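PDB 4R9N: Lmo0547 protein from Listeria monocytogenes, which probably acts as a sugar-responsive transcriptional regulator of the SorC family, this fragment being its putative carbohydrate-binding domain. Local coordinates for residues 40-45 with 69-74; 47-52 with 76-81. All coordinates share one frame; numbering follows the deposited sequence.

Contact 1: residues 40-45 with 69-74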
ATOM      1  N   GLU A  40     -13.871   2.614   8.065  1.00 19.65           N
ATOM      2  CA  GLU A  40     -13.710   1.525   9.051  1.00 20.37           C
ATOM      3  C   GLU A  40     -12.270   1.112   9.251  1.00 19.76           C
ATOM      4  O   GLU A  40     -11.892   0.758  10.414  1.00 18.09           O
ATOM      5  CB  GLU A  40     -14.593   0.353   8.689  1.00 22.60           C
ATOM      6  CG  GLU A  40     -16.062   0.784   8.820  1.00 24.81           C
ATOM      7  CD  GLU A  40     -16.452   1.226  10.249  1.00 29.57           C
ATOM      8  OE1 GLU A  40     -15.960   0.631  11.215  1.00 29.68           O
ATOM      9  OE2 GLU A  40     -17.219   2.211  10.400  1.00 34.21           O
ATOM     10  N   ALA A  41     -11.458   1.231   8.194  1.00 16.58           N
ATOM     11  CA  ALA A  41     -10.048   1.006   8.323  1.00 17.22           C
ATOM     12  C   ALA A  41      -9.420   2.020   9.224  1.00 16.61           C
ATOM     13  O   ALA A  41      -8.579   1.645  10.063  1.00 16.60           O
ATOM     14  CB  ALA A  41      -9.345   0.982   6.985  1.00 16.84           C
ATOM     15  N   ALA A  42      -9.805   3.286   9.072  1.00 15.29           N
ATOM     16  CA  ALA A  42      -9.247   4.296   9.930  1.00 16.63           C
ATOM     17  C   ALA A  42      -9.569   3.995  11.403  1.00 17.15           C
ATOM     18  O   ALA A  42      -8.707   4.131  12.288  1.00 18.33           O
ATOM     19  CB  ALA A  42      -9.731   5.644   9.538  1.00 16.85           C
ATOM     20  N   TYR A  43     -10.797   3.613  11.657  1.00 17.35           N
ATOM     21  CA  TYR A  43     -11.258   3.363  13.022  1.00 18.61           C
ATOM     22  C   TYR A  43     -10.503   2.209  13.624  1.00 18.85           C
ATOM     23  O   TYR A  43      -9.912   2.349  14.709  1.00 20.29           O
ATOM     24  CB  TYR A  43     -12.739   3.115  13.061  1.00 20.04           C
ATOM     25  CG  TYR A  43     -13.237   2.632  14.406  1.00 21.64           C
ATOM     26  CD1 TYR A  43     -13.152   3.430  15.552  1.00 21.34           C
ATOM     27  CD2 TYR A  43     -13.733   1.383  14.523  1.00 22.24           C
ATOM     28  CE1 TYR A  43     -13.579   2.984  16.790  1.00 22.61           C
ATOM     29  CE2 TYR A  43     -14.167   0.921  15.734  1.00 23.79           C
ATOM     30  CZ  TYR A  43     -14.092   1.715  16.877  1.00 23.93           C
ATOM     31  OH  TYR A  43     -14.547   1.183  18.090  1.00 26.03           O
ATOM     32  N   THR A  44     -10.458   1.084  12.934  1.00 18.95           N
ATOM     33  CA  THR A  44      -9.826  -0.075  13.470  1.00 20.75           C
ATOM     34  C   THR A  44      -8.321   0.005  13.523  1.00 19.16           C
ATOM     35  O   THR A  44      -7.697  -0.376  14.551  1.00 19.83           O
ATOM     36  CB  THR A  44     -10.220  -1.319  12.711  1.00 24.36           C
ATOM     37  OG1 THR A  44     -11.624  -1.497  12.870  1.00 30.57           O
ATOM     38  CG2 THR A  44      -9.497  -2.533  13.291  1.00 26.67           C
ATOM     39  N   LEU A  45      -7.708   0.543  12.463  1.00 17.78           N
ATOM     40  CA  LEU A  45      -6.268   0.633  12.439  1.00 18.64           C
ATOM     41  C   LEU A  45      -5.680   1.696  13.363  1.00 19.07           C
ATOM     42  O   LEU A  45      -4.548   1.506  13.817  1.00 17.39           O
ATOM     43  CB  LEU A  45      -5.731   0.790  11.028  1.00 19.10           C
ATOM     44  CG  LEU A  45      -6.059  -0.355  10.032  1.00 20.67           C
ATOM     45  CD1 LEU A  45      -5.520   0.029   8.657  1.00 21.00           C
ATOM     46  CD2 LEU A  45      -5.503  -1.730  10.404  1.00 22.21           C
ATOM     47  N   GLU A  69     -10.111   9.956   6.508  1.00 19.53           N
ATOM     48  CA  GLU A  69     -11.031   9.453   7.538  1.00 19.77           C
ATOM     49  C   GLU A  69     -10.372   9.306   8.916  1.00 19.15           C
ATOM     50  O   GLU A  69     -11.047   9.053   9.935  1.00 19.47           O
ATOM     51  CB  GLU A  69     -11.623   8.100   7.125  1.00 21.61           C
ATOM     52  CG  GLU A  69     -12.494   8.133   5.862  1.00 23.01           C
ATOM     53  CD  GLU A  69     -13.861   8.713   6.099  1.00 27.41           C
ATOM     54  OE1 GLU A  69     -14.243   9.040   7.253  1.00 30.24           O
ATOM     55  OE2 GLU A  69     -14.550   8.848   5.082  1.00 31.58           O
ATOM     56  N   PHE A  70      -9.057   9.410   8.967  1.00 17.97           N
ATOM     57  CA  PHE A  70      -8.306   9.148  10.172  1.00 17.35           C
ATOM     58  C   PHE A  70      -8.650  10.129  11.295  1.00 20.23           C
ATOM     59  O   PHE A  70      -8.874  11.342  11.042  1.00 20.66           O
ATOM     60  CB  PHE A  70      -6.809   9.157   9.843  1.00 17.37           C
ATOM     61  CG  PHE A  70      -5.988   8.421  10.819  1.00 16.79           C
ATOM     62  CD1 PHE A  70      -5.870   7.035  10.710  1.00 18.60           C
ATOM     63  CD2 PHE A  70      -5.387   9.068  11.899  1.00 19.13           C
ATOM     64  CE1 PHE A  70      -5.165   6.327  11.646  1.00 18.06           C
ATOM     65  CE2 PHE A  70      -4.682   8.362  12.848  1.00 18.44           C
ATOM     66  CZ  PHE A  70      -4.539   6.990  12.699  1.00 18.23           C
ATOM     67  N   PRO A  71      -8.730   9.629  12.537  1.00 22.51           N
ATOM     68  CA  PRO A  71      -9.183  10.486  13.636  1.00 24.48           C
ATOM     69  C   PRO A  71      -8.093  11.420  14.142  1.00 25.95           C
ATOM     70  O   PRO A  71      -6.898  11.295  13.772  1.00 24.87           O
ATOM     71  CB  PRO A  71      -9.587   9.473  14.733  1.00 24.37           C
ATOM     72  CG  PRO A  71      -8.583   8.379  14.523  1.00 24.70           C
ATOM     73  CD  PRO A  71      -8.639   8.227  12.996  1.00 21.84           C
ATOM     74  N   PHE A  72      -8.487  12.384  14.983  1.00 23.36           N
ATOM     75  CA  PHE A  72      -7.522  13.342  15.524  1.00 26.87           C
ATOM     76  C   PHE A  72      -7.042  12.976  16.911  1.00 31.52           C
ATOM     77  O   PHE A  72      -7.168  13.730  17.845  1.00 41.04           O
ATOM     78  CB  PHE A  72      -8.126  14.752  15.566  1.00 28.21           C
ATOM     79  CG  PHE A  72      -8.467  15.283  14.208  1.00 29.02           C
ATOM     80  CD1 PHE A  72      -9.588  14.843  13.564  1.00 30.94           C
ATOM     81  CD2 PHE A  72      -7.643  16.202  13.591  1.00 33.35           C
ATOM     82  CE1 PHE A  72      -9.902  15.335  12.304  1.00 34.20           C
ATOM     83  CE2 PHE A  72      -7.929  16.675  12.328  1.00 32.27           C
ATOM     84  CZ  PHE A  72      -9.057  16.219  11.695  1.00 30.93           C
ATOM     85  N   ILE A  73      -6.452  11.829  17.053  1.00 30.60           N
ATOM     86  CA  ILE A  73      -5.994  11.359  18.330  1.00 31.14           C
ATOM     87  C   ILE A  73      -4.507  11.566  18.434  1.00 29.90           C
ATOM     88  O   ILE A  73      -3.734  11.043  17.622  1.00 29.99           O
ATOM     89  CB  ILE A  73      -6.261   9.854  18.501  1.00 32.56           C
ATOM     90  CG1 ILE A  73      -7.764   9.586  18.558  1.00 36.45           C
ATOM     91  CG2 ILE A  73      -5.674   9.367  19.841  1.00 33.71           C
ATOM     92  CD1 ILE A  73      -8.131   8.095  18.626  1.00 35.93           C
ATOM     93  N   PRO A  74      -4.070  12.268  19.477  1.00 30.17           N
ATOM     94  CA  PRO A  74      -2.634  12.513  19.512  1.00 30.32           C
ATOM     95  C   PRO A  74      -1.826  11.233  19.740  1.00 30.11           C
ATOM     96  O   PRO A  74      -2.283  10.318  20.463  1.00 26.20           O
ATOM     97  CB  PRO A  74      -2.481  13.460  20.700  1.00 33.79           C
ATOM     98  CG  PRO A  74      -3.823  14.112  20.881  1.00 32.68           C
ATOM     99  CD  PRO A  74      -4.805  13.039  20.512  1.00 32.92           C
TER
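The methyl group of A42 lies against the backbone of E69 and F70. Its CB sits 3.7 Å from the carbonyl O of E69, and E69 CB is nearly as close. On the next residue, F70 CA is 3.8 Å from A42 CB, so main chain supplies much of the surface the methyl meets. Alanine suits this place because the backbones come very near each other: the CA atoms of A42 and F70 are 4.9 Å apart, a spacing with little depth for a longer side chain. P71 adds a peripheral contact, its CD 4.2 Å from A42 O, while F70 adds a looser apolar touch from CD1, 4.3 Å from A42 CB. No hydrogen bond crosses between the segments.

In the fold, helix 30-49 and helix 61-69 flank strand 54-57 in the chain, part of the parallel, Rossmann-like sheet of this putative sugar-binding domain. The contact ties the first of these helices to the chain that follows helix 61-69, ahead of strand 79-82.

What sets the pieces in place lies further out. With chi1 at -158°, the large ring of F70 swings away from its own N and runs inward beside the helix, touching S46 and I49, L103 and M107 of helix 96-107, and the F66 ring, which it meets with their planes at about 60°. P71 CD rests 3.4 Å above one face of the F70 ring, offset toward its rim, so the proline packs on its own neighbour as well as facing the helix. Of the E69 side chain, CB makes the contact; the chain bends at chi2 (-76°), carrying the carboxylate away from A42 to a salt bridge with K39 of helix 30-49, three residues before A42.

Contact 2: residues 47-52 with 76-81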
ATOM      1  N   LYS A  47      -6.310   1.988  16.316  1.00 20.39           N
ATOM      2  CA  LYS A  47      -6.016   1.232  17.550  1.00 23.36           C
ATOM      3  C   LYS A  47      -4.671   0.459  17.553  1.00 24.39           C
ATOM      4  O   LYS A  47      -3.985   0.396  18.544  1.00 25.47           O
ATOM      5  CB  LYS A  47      -7.141   0.240  17.842  1.00 27.46           C
ATOM      6  CG  LYS A  47      -8.280   0.821  18.660  1.00 35.39           C
ATOM      7  CD  LYS A  47      -9.391   1.367  17.840  1.00 38.38           C
ATOM      8  CE  LYS A  47     -10.763   1.147  18.528  1.00 37.37           C
ATOM      9  NZ  LYS A  47     -10.968   2.169  19.588  1.00 37.38           N
ATOM     10  N   ARG A  48      -4.305  -0.088  16.413  1.00 21.14           N
ATOM     11  CA  ARG A  48      -3.060  -0.746  16.211  1.00 23.43           C
ATOM     12  C   ARG A  48      -1.926   0.275  16.157  1.00 21.63           C
ATOM     13  O   ARG A  48      -0.808   0.085  16.757  1.00 20.26           O
ATOM     14  CB  ARG A  48      -3.153  -1.482  14.882  1.00 23.85           C
ATOM     15  CG  ARG A  48      -2.201  -2.575  14.663  1.00 31.18           C
ATOM     16  CD  ARG A  48      -2.513  -3.260  13.347  1.00 32.59           C
ATOM     17  NE  ARG A  48      -3.179  -4.535  13.521  1.00 31.08           N
ATOM     18  CZ  ARG A  48      -2.543  -5.669  13.773  1.00 31.94           C
ATOM     19  NH1 ARG A  48      -1.211  -5.672  13.935  1.00 31.55           N
ATOM     20  NH2 ARG A  48      -3.245  -6.797  13.863  1.00 33.50           N
ATOM     21  N   ILE A  49      -2.173   1.348  15.414  1.00 17.76           N
ATOM     22  CA  ILE A  49      -1.137   2.388  15.241  1.00 18.34           C
ATOM     23  C   ILE A  49      -0.766   3.012  16.585  1.00 19.33           C
ATOM     24  O   ILE A  49       0.421   3.424  16.775  1.00 20.62           O
ATOM     25  CB  ILE A  49      -1.618   3.490  14.242  1.00 16.97           C
ATOM     26  CG1 ILE A  49      -1.619   2.904  12.837  1.00 18.03           C
ATOM     27  CG2 ILE A  49      -0.793   4.771  14.301  1.00 19.30           C
ATOM     28  CD1 ILE A  49      -2.548   3.633  11.822  1.00 17.83           C
ATOM     29  N   ALA A  50      -1.757   3.125  17.489  1.00 18.94           N
ATOM     30  CA  ALA A  50      -1.487   3.641  18.871  1.00 21.12           C
ATOM     31  C   ALA A  50      -0.366   2.918  19.546  1.00 21.24           C
ATOM     32  O   ALA A  50       0.307   3.493  20.398  1.00 23.52           O
ATOM     33  CB  ALA A  50      -2.737   3.614  19.753  1.00 22.23           C
ATOM     34  N   LYS A  51      -0.197   1.665  19.214  1.00 21.41           N
ATOM     35  CA  LYS A  51       0.819   0.818  19.826  1.00 24.27           C
ATOM     36  C   LYS A  51       2.222   0.838  19.208  1.00 24.78           C
ATOM     37  O   LYS A  51       3.144   0.213  19.782  1.00 25.07           O
ATOM     38  CB  LYS A  51       0.306  -0.635  19.869  1.00 27.32           C
ATOM     39  CG  LYS A  51      -0.896  -0.788  20.815  1.00 33.76           C
ATOM     40  CD  LYS A  51      -1.618  -2.107  20.602  1.00 43.64           C
ATOM     41  CE  LYS A  51      -1.597  -3.007  21.837  1.00 49.89           C
ATOM     42  NZ  LYS A  51      -1.995  -4.411  21.517  1.00 56.40           N
ATOM     43  N   VAL A  52       2.428   1.439  18.031  1.00 20.09           N
ATOM     44  CA  VAL A  52       3.752   1.289  17.356  1.00 19.39           C
ATOM     45  C   VAL A  52       4.524   2.592  17.484  1.00 20.04           C
ATOM     46  O   VAL A  52       3.941   3.606  17.818  1.00 18.32           O
ATOM     47  CB  VAL A  52       3.656   0.909  15.883  1.00 19.39           C
ATOM     48  CG1 VAL A  52       2.810  -0.340  15.685  1.00 20.21           C
ATOM     49  CG2 VAL A  52       2.986   2.036  15.058  1.00 17.84           C
ATOM     50  N   LYS A  76       2.044  11.652  20.006  1.00 28.34           N
ATOM     51  CA  LYS A  76       3.161  12.573  19.709  1.00 32.18           C
ATOM     52  C   LYS A  76       4.528  11.906  19.509  1.00 29.69           C
ATOM     53  O   LYS A  76       5.376  12.443  18.770  1.00 28.97           O
ATOM     54  CB  LYS A  76       3.226  13.684  20.759  1.00 36.36           C
ATOM     55  CG  LYS A  76       3.684  13.150  22.101  1.00 42.88           C
ATOM     56  CD  LYS A  76       4.021  14.247  23.113  1.00 48.79           C
ATOM     57  CE  LYS A  76       5.090  13.744  24.081  1.00 52.01           C
ATOM     58  NZ  LYS A  76       4.736  12.412  24.660  1.00 50.70           N
ATOM     59  N   ASP A  77       4.739  10.717  20.079  1.00 27.93           N
ATOM     60  CA  ASP A  77       5.994  10.006  19.883  1.00 28.81           C
ATOM     61  C   ASP A  77       6.123   9.187  18.567  1.00 25.28           C
ATOM     62  O   ASP A  77       7.150   8.643  18.303  1.00 26.42           O
ATOM     63  CB  ASP A  77       6.337   9.102  21.090  1.00 33.86           C
ATOM     64  CG  ASP A  77       6.541   9.908  22.411  1.00 42.71           C
ATOM     65  OD1 ASP A  77       6.887  11.110  22.381  1.00 45.92           O
ATOM     66  OD2 ASP A  77       6.350   9.322  23.500  1.00 54.73           O
ATOM     67  N   LEU A  78       5.075   9.094  17.761  1.00 22.93           N
ATOM     68  CA  LEU A  78       5.131   8.331  16.536  1.00 22.13           C
ATOM     69  C   LEU A  78       6.028   9.011  15.517  1.00 21.24           C
ATOM     70  O   LEU A  78       6.063  10.233  15.489  1.00 23.17           O
ATOM     71  CB  LEU A  78       3.713   8.220  15.942  1.00 21.30           C
ATOM     72  CG  LEU A  78       3.548   7.353  14.668  1.00 20.88           C
ATOM     73  CD1 LEU A  78       3.852   5.894  14.899  1.00 20.52           C
ATOM     74  CD2 LEU A  78       2.108   7.407  14.171  1.00 21.90           C
ATOM     75  N   THR A  79       6.745   8.262  14.690  1.00 20.78           N
ATOM     76  CA  THR A  79       7.334   8.816  13.462  1.00 20.38           C
ATOM     77  C   THR A  79       6.733   8.129  12.249  1.00 19.63           C
ATOM     78  O   THR A  79       6.731   6.909  12.184  1.00 17.82           O
ATOM     79  CB  THR A  79       8.863   8.650  13.476  1.00 24.03           C
ATOM     80  OG1 THR A  79       9.344   9.323  14.644  1.00 25.12           O
ATOM     81  CG2 THR A  79       9.526   9.270  12.274  1.00 25.08           C
ATOM     82  N   ILE A  80       6.192   8.928  11.328  1.00 17.50           N
ATOM     83  CA  ILE A  80       5.584   8.450  10.058  1.00 17.39           C
ATOM     84  C   ILE A  80       6.563   8.687   8.910  1.00 17.67           C
ATOM     85  O   ILE A  80       7.118   9.808   8.784  1.00 18.20           O
ATOM     86  CB  ILE A  80       4.275   9.222   9.778  1.00 19.28           C
ATOM     87  CG1 ILE A  80       3.366   9.129  10.971  1.00 20.52           C
ATOM     88  CG2 ILE A  80       3.541   8.645   8.555  1.00 20.86           C
ATOM     89  CD1 ILE A  80       2.128   9.990  10.788  1.00 24.90           C
ATOM     90  N   ILE A  81       6.767   7.651   8.105  1.00 16.79           N
ATOM     91  CA  ILE A  81       7.769   7.628   7.045  1.00 18.20           C
ATOM     92  C   ILE A  81       7.098   7.259   5.709  1.00 15.86           C
ATOM     93  O   ILE A  81       6.464   6.200   5.592  1.00 14.85           O
ATOM     94  CB  ILE A  81       8.823   6.531   7.284  1.00 18.90           C
ATOM     95  CG1 ILE A  81       9.349   6.550   8.718  1.00 21.44           C
ATOM     96  CG2 ILE A  81       9.942   6.583   6.238  1.00 21.90           C
ATOM     97  CD1 ILE A  81      10.274   7.683   8.991  1.00 23.90           C
TER
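In the Rossmann-like alpha/beta domain, this contact joins the I49-V52 turn at the C-terminal end of helix 30-49 to the lead-in of strand 79-82, next to strand 54-57 in the parallel sheet. This type I beta turn, with V52 N bonded to I49 O at 3.1 Å, reverses the chain and brings both of these apolar residues to L78. Their side chains are divided between the two methyls of the leucine. L78 CD2 meets I49 CG2 at 3.9 Å, the two side chains crossing obliquely; L78 CD1 meets V52 CG2 at 4.0 Å, and here the side chains run side by side and point the same way.

The leucine can reach both because its CG stands anti to the backbone N (chi1 -176°), directing the forked end at the turn. A fork suits this position, where two separate neighbours have to be met. Isoleucine and valine suit theirs because a methyl carried directly on CB presents apolar surface close to the main chain: it is the short CG2 branch of I49 that touches L78, while the same residue also packs on L55, M147 and I149 of the sheet. L78 extends the apolar cluster further, to L55 and to M107 of helix 96-107.

Close by L78 is a polar atom as well: V52 O lies 3.7 Å from L78 CD1, and it is hydrogen-bonded to H75 NE2, just ahead of the 76-81 segment. Backbone bonds join L78 to H110, and T79 to K53 and L55, but none crosses between the two segments. Without a salt bridge either, they are held to each other by dispersion and the burial of hydrocarbon, with fit depending on shape.

Contacts 1 and 2 lie 12 Å apart between centres and share helix 30-49: contact 1 uses a stretch before its end, contact 2 the region of its C-terminal end and the residues beyond. Their segments alternate along the chain, so the partners follow in the same order, 69-74 against 40-45 and then 76-81 against 47-52. The two join directly where F70 CE1 of contact 1 packs 3.8 Å from I49 CD1 of contact 2. M107 of helix 96-107 touches both F70 and L78, so that it is a neighbour common to both contacts. Each centre is about 17 Å from that of the chain, on the same side.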